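Local coordinates for protein putative aspartate aminotransferase (Thermus thermophilus, PDB 1IUG) that probably works as a pyridoxal-phosphate-dependent aminotransferase of class V, moving amino groups between amino acids such as aspartate and 2-oxo acids, at residues 10-14 with 15-19; 70-73 with 74-78; 314-317 with 318-322. One frame throughout, in Å; residues are numbered along the deposited sequence.

Contact 1 (10-14 with 15-19)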
loop_
_atom_site.group_PDB
_atom_site.type_symbol
_atom_site.label_atom_id
_atom_site.label_comp_id
_atom_site.label_asym_id
_atom_site.label_seq_id
_atom_site.Cartn_x
_atom_site.Cartn_y
_atom_site.Cartn_z
ATOM N N VAL A 10 -3.166 -2.822 -15.843
ATOM C CA VAL A 10 -3.880 -2.651 -17.099
ATOM C C VAL A 10 -3.885 -1.223 -17.623
ATOM O O VAL A 10 -3.411 -0.291 -16.972
ATOM C CB VAL A 10 -5.366 -3.092 -16.973
ATOM C CG1 VAL A 10 -5.464 -4.564 -16.568
ATOM C CG2 VAL A 10 -6.101 -2.197 -15.975
ATOM N N ARG A 11 -4.439 -1.096 -18.824
ATOM C CA ARG A 11 -4.618 0.159 -19.540
ATOM C C ARG A 11 -5.598 0.952 -18.674
ATOM O O ARG A 11 -6.695 0.476 -18.374
ATOM C CB ARG A 11 -5.245 -0.184 -20.890
ATOM C CG ARG A 11 -4.709 0.540 -22.094
ATOM C CD ARG A 11 -4.899 2.020 -22.047
ATOM N NE ARG A 11 -5.861 2.401 -23.080
ATOM C CZ ARG A 11 -5.646 2.300 -24.394
ATOM N NH1 ARG A 11 -4.491 1.832 -24.860
ATOM N NH2 ARG A 11 -6.601 2.655 -25.246
ATOM N N LEU A 12 -5.188 2.145 -18.259
ATOM C CA LEU A 12 -6.009 2.978 -17.388
ATOM C C LEU A 12 -7.234 3.642 -18.001
ATOM O O LEU A 12 -7.220 4.102 -19.142
ATOM C CB LEU A 12 -5.149 4.040 -16.698
ATOM C CG LEU A 12 -4.018 3.551 -15.791
ATOM C CD1 LEU A 12 -3.361 4.755 -15.118
ATOM C CD2 LEU A 12 -4.554 2.574 -14.744
ATOM N N HIS A 13 -8.300 3.680 -17.214
ATOM C CA HIS A 13 -9.540 4.315 -17.629
ATOM C C HIS A 13 -9.286 5.827 -17.600
ATOM O O HIS A 13 -8.601 6.326 -16.705
ATOM C CB HIS A 13 -10.661 3.947 -16.652
ATOM C CG HIS A 13 -12.018 4.404 -17.085
ATOM N ND1 HIS A 13 -12.973 3.539 -17.574
ATOM C CD2 HIS A 13 -12.580 5.636 -17.106
ATOM C CE1 HIS A 13 -14.064 4.218 -17.878
ATOM N NE2 HIS A 13 -13.852 5.492 -17.605
ATOM N N PRO A 14 -9.792 6.562 -18.606
ATOM C CA PRO A 14 -9.628 8.018 -18.705
ATOM C C PRO A 14 -9.994 8.785 -17.423
ATOM O O PRO A 14 -9.319 9.751 -17.063
ATOM C CB PRO A 14 -10.545 8.376 -19.872
ATOM C CG PRO A 14 -10.375 7.191 -20.770
ATOM C CD PRO A 14 -10.484 6.037 -19.798
ATOM N N LYS A 15 -11.041 8.341 -16.731
ATOM C CA LYS A 15 -11.473 8.978 -15.485
ATOM C C LYS A 15 -10.417 8.850 -14.380
ATOM O O LYS A 15 -10.334 9.697 -13.490
ATOM C CB LYS A 15 -12.796 8.374 -14.998
ATOM C CG LYS A 15 -14.058 8.947 -15.645
ATOM C CD LYS A 15 -14.183 10.443 -15.382
ATOM C CE LYS A 15 -15.438 11.062 -16.001
ATOM N NZ LYS A 15 -16.304 10.096 -16.736
ATOM N N ALA A 16 -9.617 7.788 -14.443
ATOM C CA ALA A 16 -8.570 7.549 -13.451
ATOM C C ALA A 16 -7.438 8.567 -13.585
ATOM O O ALA A 16 -6.942 9.087 -12.585
ATOM C CB ALA A 16 -8.029 6.112 -13.577
ATOM N N LEU A 17 -7.049 8.861 -14.825
ATOM C CA LEU A 17 -5.986 9.827 -15.097
ATOM C C LEU A 17 -6.396 11.237 -14.677
ATOM O O LEU A 17 -5.561 12.024 -14.238
ATOM C CB LEU A 17 -5.592 9.796 -16.576
ATOM C CG LEU A 17 -4.854 8.533 -17.035
ATOM C CD1 LEU A 17 -4.755 8.499 -18.551
ATOM C CD2 LEU A 17 -3.468 8.485 -16.400
ATOM N N GLU A 18 -7.684 11.550 -14.805
ATOM C CA GLU A 18 -8.192 12.861 -14.402
ATOM C C GLU A 18 -8.078 13.001 -12.890
ATOM O O GLU A 18 -7.628 14.029 -12.378
ATOM C CB GLU A 18 -9.662 13.021 -14.789
ATOM C CG GLU A 18 -9.938 13.049 -16.276
ATOM C CD GLU A 18 -11.397 13.320 -16.576
ATOM O OE1 GLU A 18 -11.938 14.314 -16.038
ATOM O OE2 GLU A 18 -12.004 12.539 -17.340
ATOM N N ALA A 19 -8.501 11.953 -12.188
ATOM C CA ALA A 19 -8.475 11.917 -10.732
ATOM C C ALA A 19 -7.064 12.081 -10.177
ATOM O O ALA A 19 -6.861 12.785 -9.192
ATOM C CB ALA A 19 -9.096 10.613 -10.229
#

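Contact 2 (70-73 with 74-78)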
loop_
_atom_site.group_PDB
_atom_site.type_symbol
_atom_site.label_atom_id
_atom_site.label_comp_id
_atom_site.label_asym_id
_atom_site.label_seq_id
_atom_site.Cartn_x
_atom_site.Cartn_y
_atom_site.Cartn_z
ATOM N N ASN A 70 -7.800 -12.390 9.752
ATOM C CA ASN A 70 -8.925 -11.903 10.534
ATOM C C ASN A 70 -10.169 -12.777 10.627
ATOM O O ASN A 70 -11.120 -12.414 11.317
ATOM C CB ASN A 70 -9.302 -10.494 10.069
ATOM C CG ASN A 70 -8.245 -9.464 10.419
ATOM O OD1 ASN A 70 -8.389 -8.721 11.385
ATOM N ND2 ASN A 70 -7.175 -9.420 9.635
ATOM N N LEU A 71 -10.169 -13.914 9.938
ATOM C CA LEU A 71 -11.317 -14.820 9.971
ATOM C C LEU A 71 -10.970 -16.198 10.509
ATOM O O LEU A 71 -11.858 -16.975 10.847
ATOM C CB LEU A 71 -11.941 -14.959 8.582
ATOM C CG LEU A 71 -12.737 -13.746 8.102
ATOM C CD1 LEU A 71 -13.181 -13.969 6.676
ATOM C CD2 LEU A 71 -13.925 -13.500 9.017
ATOM N N PHE A 72 -9.679 -16.499 10.580
ATOM C CA PHE A 72 -9.219 -17.788 11.070
ATOM C C PHE A 72 -8.133 -17.611 12.129
ATOM O O PHE A 72 -7.191 -16.831 11.951
ATOM C CB PHE A 72 -8.693 -18.641 9.910
ATOM C CG PHE A 72 -9.713 -18.906 8.836
ATOM C CD1 PHE A 72 -9.713 -18.159 7.658
ATOM C CD2 PHE A 72 -10.687 -19.886 9.008
ATOM C CE1 PHE A 72 -10.671 -18.383 6.666
ATOM C CE2 PHE A 72 -11.647 -20.121 8.027
ATOM C CZ PHE A 72 -11.641 -19.366 6.852
ATOM N N ALA A 73 -8.303 -18.303 13.254
ATOM C CA ALA A 73 -7.338 -18.247 14.345
ATOM C C ALA A 73 -6.328 -19.377 14.164
ATOM O O ALA A 73 -6.609 -20.362 13.474
ATOM C CB ALA A 73 -8.052 -18.372 15.688
ATOM N N PRO A 74 -5.128 -19.241 14.759
ATOM C CA PRO A 74 -4.080 -20.263 14.653
ATOM C C PRO A 74 -4.561 -21.640 15.106
ATOM O O PRO A 74 -5.251 -21.762 16.117
ATOM C CB PRO A 74 -2.991 -19.726 15.581
ATOM C CG PRO A 74 -3.154 -18.252 15.463
ATOM C CD PRO A 74 -4.649 -18.093 15.551
ATOM N N GLY A 75 -4.207 -22.666 14.338
ATOM C CA GLY A 75 -4.610 -24.020 14.672
ATOM C C GLY A 75 -5.859 -24.521 13.965
ATOM O O GLY A 75 -6.107 -25.729 13.940
ATOM N N GLU A 76 -6.641 -23.614 13.384
ATOM C CA GLU A 76 -7.867 -23.998 12.682
ATOM C C GLU A 76 -7.635 -24.744 11.368
ATOM O O GLU A 76 -6.660 -24.499 10.656
ATOM C CB GLU A 76 -8.774 -22.787 12.455
ATOM C CG GLU A 76 -9.306 -22.160 13.735
ATOM C CD GLU A 76 -10.529 -21.294 13.494
ATOM O OE1 GLU A 76 -10.512 -20.097 13.852
ATOM O OE2 GLU A 76 -11.522 -21.818 12.953
ATOM N N ARG A 77 -8.555 -25.660 11.078
ATOM C CA ARG A 77 -8.551 -26.515 9.888
ATOM C C ARG A 77 -9.115 -25.806 8.648
ATOM O O ARG A 77 -10.274 -25.386 8.645
ATOM C CB ARG A 77 -9.431 -27.739 10.180
ATOM C CG ARG A 77 -8.739 -29.055 10.514
ATOM C CD ARG A 77 -7.854 -29.586 9.399
ATOM N NE ARG A 77 -7.768 -31.046 9.487
ATOM C CZ ARG A 77 -7.558 -31.862 8.456
ATOM N NH1 ARG A 77 -7.403 -31.374 7.233
ATOM N NH2 ARG A 77 -7.523 -33.175 8.645
ATOM N N VAL A 78 -8.311 -25.688 7.596
ATOM C CA VAL A 78 -8.784 -25.056 6.364
ATOM C C VAL A 78 -8.421 -25.866 5.129
ATOM O O VAL A 78 -7.343 -26.456 5.040
ATOM C CB VAL A 78 -8.277 -23.596 6.180
ATOM C CG1 VAL A 78 -8.805 -22.702 7.294
ATOM C CG2 VAL A 78 -6.758 -23.557 6.103
HETATM O O HOH W 1 -12.764 -19.500 11.835
#

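Contact 3 (314-317 with 318-322)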
loop_
_atom_site.group_PDB
_atom_site.type_symbol
_atom_site.label_atom_id
_atom_site.label_comp_id
_atom_site.label_asym_id
_atom_site.label_seq_id
_atom_site.Cartn_x
_atom_site.Cartn_y
_atom_site.Cartn_z
ATOM N N GLY A 314 5.252 -21.033 -12.773
ATOM C CA GLY A 314 5.302 -22.390 -12.250
ATOM C C GLY A 314 5.478 -23.419 -13.358
ATOM O O GLY A 314 6.343 -23.252 -14.217
ATOM N N PRO A 315 4.661 -24.486 -13.376
ATOM C CA PRO A 315 4.713 -25.556 -14.383
ATOM C C PRO A 315 4.480 -25.080 -15.819
ATOM O O PRO A 315 4.840 -25.774 -16.774
ATOM C CB PRO A 315 3.592 -26.494 -13.935
ATOM C CG PRO A 315 3.574 -26.311 -12.453
ATOM C CD PRO A 315 3.692 -24.816 -12.319
ATOM N N LEU A 316 3.860 -23.910 -15.966
ATOM C CA LEU A 316 3.570 -23.350 -17.285
ATOM C C LEU A 316 4.643 -22.378 -17.776
ATOM O O LEU A 316 4.533 -21.815 -18.868
ATOM C CB LEU A 316 2.205 -22.660 -17.277
ATOM C CG LEU A 316 0.994 -23.526 -16.930
ATOM C CD1 LEU A 316 -0.263 -22.683 -17.008
ATOM C CD2 LEU A 316 0.902 -24.708 -17.882
ATOM N N LYS A 317 5.678 -22.188 -16.961
ATOM C CA LYS A 317 6.793 -21.297 -17.285
ATOM C C LYS A 317 7.443 -21.786 -18.583
ATOM O O LYS A 317 7.889 -22.933 -18.675
ATOM C CB LYS A 317 7.801 -21.320 -16.126
ATOM C CG LYS A 317 8.686 -20.084 -15.946
ATOM C CD LYS A 317 9.565 -19.790 -17.153
ATOM C CE LYS A 317 10.452 -18.557 -16.941
ATOM N NZ LYS A 317 10.287 -17.897 -15.610
ATOM N N GLY A 318 7.448 -20.923 -19.595
ATOM C CA GLY A 318 8.031 -21.273 -20.879
ATOM C C GLY A 318 7.145 -22.123 -21.779
ATOM O O GLY A 318 7.513 -22.405 -22.921
ATOM N N LYS A 319 5.968 -22.504 -21.288
ATOM C CA LYS A 319 5.040 -23.333 -22.052
ATOM C C LYS A 319 3.828 -22.589 -22.625
ATOM O O LYS A 319 3.188 -23.079 -23.557
ATOM C CB LYS A 319 4.524 -24.491 -21.184
ATOM C CG LYS A 319 5.558 -25.535 -20.787
ATOM C CD LYS A 319 6.172 -26.199 -22.013
ATOM C CE LYS A 319 7.209 -27.271 -21.656
ATOM N NZ LYS A 319 7.417 -27.460 -20.189
ATOM N N VAL A 320 3.499 -21.425 -22.063
ATOM C CA VAL A 320 2.326 -20.664 -22.510
ATOM C C VAL A 320 2.510 -19.143 -22.585
ATOM O O VAL A 320 3.544 -18.608 -22.183
ATOM C CB VAL A 320 1.106 -20.913 -21.567
ATOM C CG1 VAL A 320 0.792 -22.400 -21.443
ATOM C CG2 VAL A 320 1.364 -20.302 -20.193
ATOM N N PHE A 321 1.492 -18.466 -23.122
ATOM C CA PHE A 321 1.493 -17.012 -23.214
ATOM C C PHE A 321 0.109 -16.493 -22.909
ATOM O O PHE A 321 -0.867 -17.231 -23.074
ATOM C CB PHE A 321 2.007 -16.505 -24.553
ATOM C CG PHE A 321 1.106 -16.674 -25.726
ATOM C CD1 PHE A 321 0.349 -15.615 -26.212
ATOM C CD2 PHE A 321 1.061 -17.891 -26.397
ATOM C CE1 PHE A 321 -0.435 -15.761 -27.350
ATOM C CE2 PHE A 321 0.281 -18.049 -27.538
ATOM C CZ PHE A 321 -0.468 -16.981 -28.015
ATOM N N ARG A 322 -0.024 -15.248 -22.470
ATOM C CA ARG A 322 -1.330 -14.739 -22.141
ATOM C C ARG A 322 -1.557 -13.355 -22.600
ATOM O O ARG A 322 -0.689 -12.489 -22.629
ATOM C CB ARG A 322 -1.597 -14.859 -20.651
ATOM C CG ARG A 322 -1.669 -16.312 -20.200
ATOM C CD ARG A 322 -1.731 -16.409 -18.700
ATOM N NE ARG A 322 -0.453 -16.031 -18.125
ATOM C CZ ARG A 322 -0.327 -15.269 -17.028
ATOM N NH1 ARG A 322 -1.403 -14.835 -16.398
ATOM N NH2 ARG A 322 0.884 -14.956 -16.589
#

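Contact 1 (10-14 with 15-19)
His13 turns its CG anti to its own backbone N (chi1 -173°), while Lys15 sets CG beside its N (chi1 -83°), and in this way the imidazole and the first methylenes of the lysine run alongside each other, pointing the same way. The ring meets the lysine with its edge: CD2 of His13 lies 3.1 Å from Lys15 N, in the ring plane, and 3.5 Å from Lys15 CB. Since CD2 is a carbon, this is van der Waals contact, not a side-chain N-cap bond. Backbone atoms do the bonding, with Ala16 N reaching His13 O at 2.9 Å from well above the carbonyl plane. The small methyl of Ala16 suits this bend, as its CB sits only 3.2 Å from His13 O. Pro14 fits the first position of the helix, where no N-H is needed and its ring fixes phi; its O takes a weak bond from Glu18 N at 3.3 Å. Beyond the ring, Lys15 NZ forms a salt bridge with Glu245 on helix 233-246, which His13 also touches along with Val242. Cutting the imidazole back to a methyl, as with an alanine here, would probably leave the Lys15 methylenes without their flat neighbour and open a gap against Val242. On another side of the turn, Leu12 CD1 meets Leu17 CD2 at 3.9 Å, the two side chains crossing at about a right angle near Gln24 and Leu20 of the second subunit. With His13 as N-cap, this apolar pairing of Leu12, just before the cap, with Leu17, fourth after the cap, is a hydrophobic staple, which marks the start of helix 14-21.

Contact 2 (70-73 with 74-78)
From Ala73 to Glu76 the backbone folds into a type II beta turn, closed by Glu76 N donating to Ala73 O at 3.3 Å. Pro74 and Gly75 occupy its two corners as their types suggest: the proline ring holds phi near the value the first corner needs, and the glycine takes a phi of 96°, where a CB would jam against the preceding carbonyl O. The side chain of Glu76 then folds back over the turn. Its CG lies anti to the carbonyl carbon (chi1 -65°) and the chain continues extended, carrying OE1 to 2.9 Å from Ala73 N. That bond is nearly straight, at 169°, though the N-H arrives from above the carboxylate plane. The turn is the link by which helix 60-71 passes into strand 77-82 of the large seven-stranded sheet, the central sheet of the fold-type I large domain expected for this family. A water lies 2.9 Å from Glu76 OE2 and also 2.9 Å from Leu71 O, placed to bridge the carboxylate to the Leu71 carbonyl. Lys207 stands farther off as a weak, long ion pair of OE1, so the backbone N-H is the closer hold on that oxygen. Beyond the turn the contact becomes apolar. Val78 CG1 sits over one face of the Phe72 ring, 4.1 Å from the centroid and shifted toward the rim at CD2, a CH-pi contact. A branched, compact valine suits a buried strand position against the face of a flat ring, and Phe72 in turn packs on Leu99, just ahead of the neighbouring strand 100-105.

Contact 3 (314-317 with 318-322)
Leu316 O is gripped by two backbone N-H groups: Lys319 N, at 2.9 Å and 157°, and Val320 N, a weaker bond at 3.4 Å. The first closes a turn with the backbone angles of a type II beta turn, Lys317 and Gly318 at its corners, in the connection between the antiparallel neighbours 307-311 and 320-323 of the five-stranded sheet. Lys319 N approaches Leu316 O from well above the plane of its carbonyl group. Gly318 suits the second corner because its phi is 80° and a CB there would clash with Lys317 O. Just before this turn, a short 3-10 segment is tied by Lys317 N bonding Gly314 O at 3.0 Å, and Pro315 lends it a restrained phi. The two lysines occupy exposed positions, which suit a charged side chain; near the backbone, Lys319 CB rests 3.5 Å from Leu316 O. Past the turn, Lys319 pairs through its backbone with Leu289, and the strand runs on to Arg322, predicted to bind substrate, whose NH2 bonds Gly311 O. Leu316 and Val320 are the buried apolar members, the valine also packing on Tyr288 and Val276. With Val320 CG1 anti to the carbonyl carbon (chi1 -55°), CG2 falls in the crowded position between the backbone N and the carbonyl carbon and touches Leu316 CB at 3.8 Å.

The three contacts are separate local arrangements, a helix start and two turns, met in sequence order and joined by no direct touch. Contacts 1 and 3 come closest, with nearest atoms about 11 Å apart and centres about 30 Å apart. Contact 2 lies on the opposite side of the chain's centre from contact 1, about 38 Å between centres, and about 33 Å from contact 3. Contact 2 leads into strand 77-82 of the seven-stranded sheet, contact 3 into strand 320-323 of the five-stranded one; contact 1 starts a helix beside the second subunit. Only contact 3 includes a predicted substrate residue, Arg322. The cofactor is bound to Lys185, three residues before Met188, whose backbone bonds with that of His13.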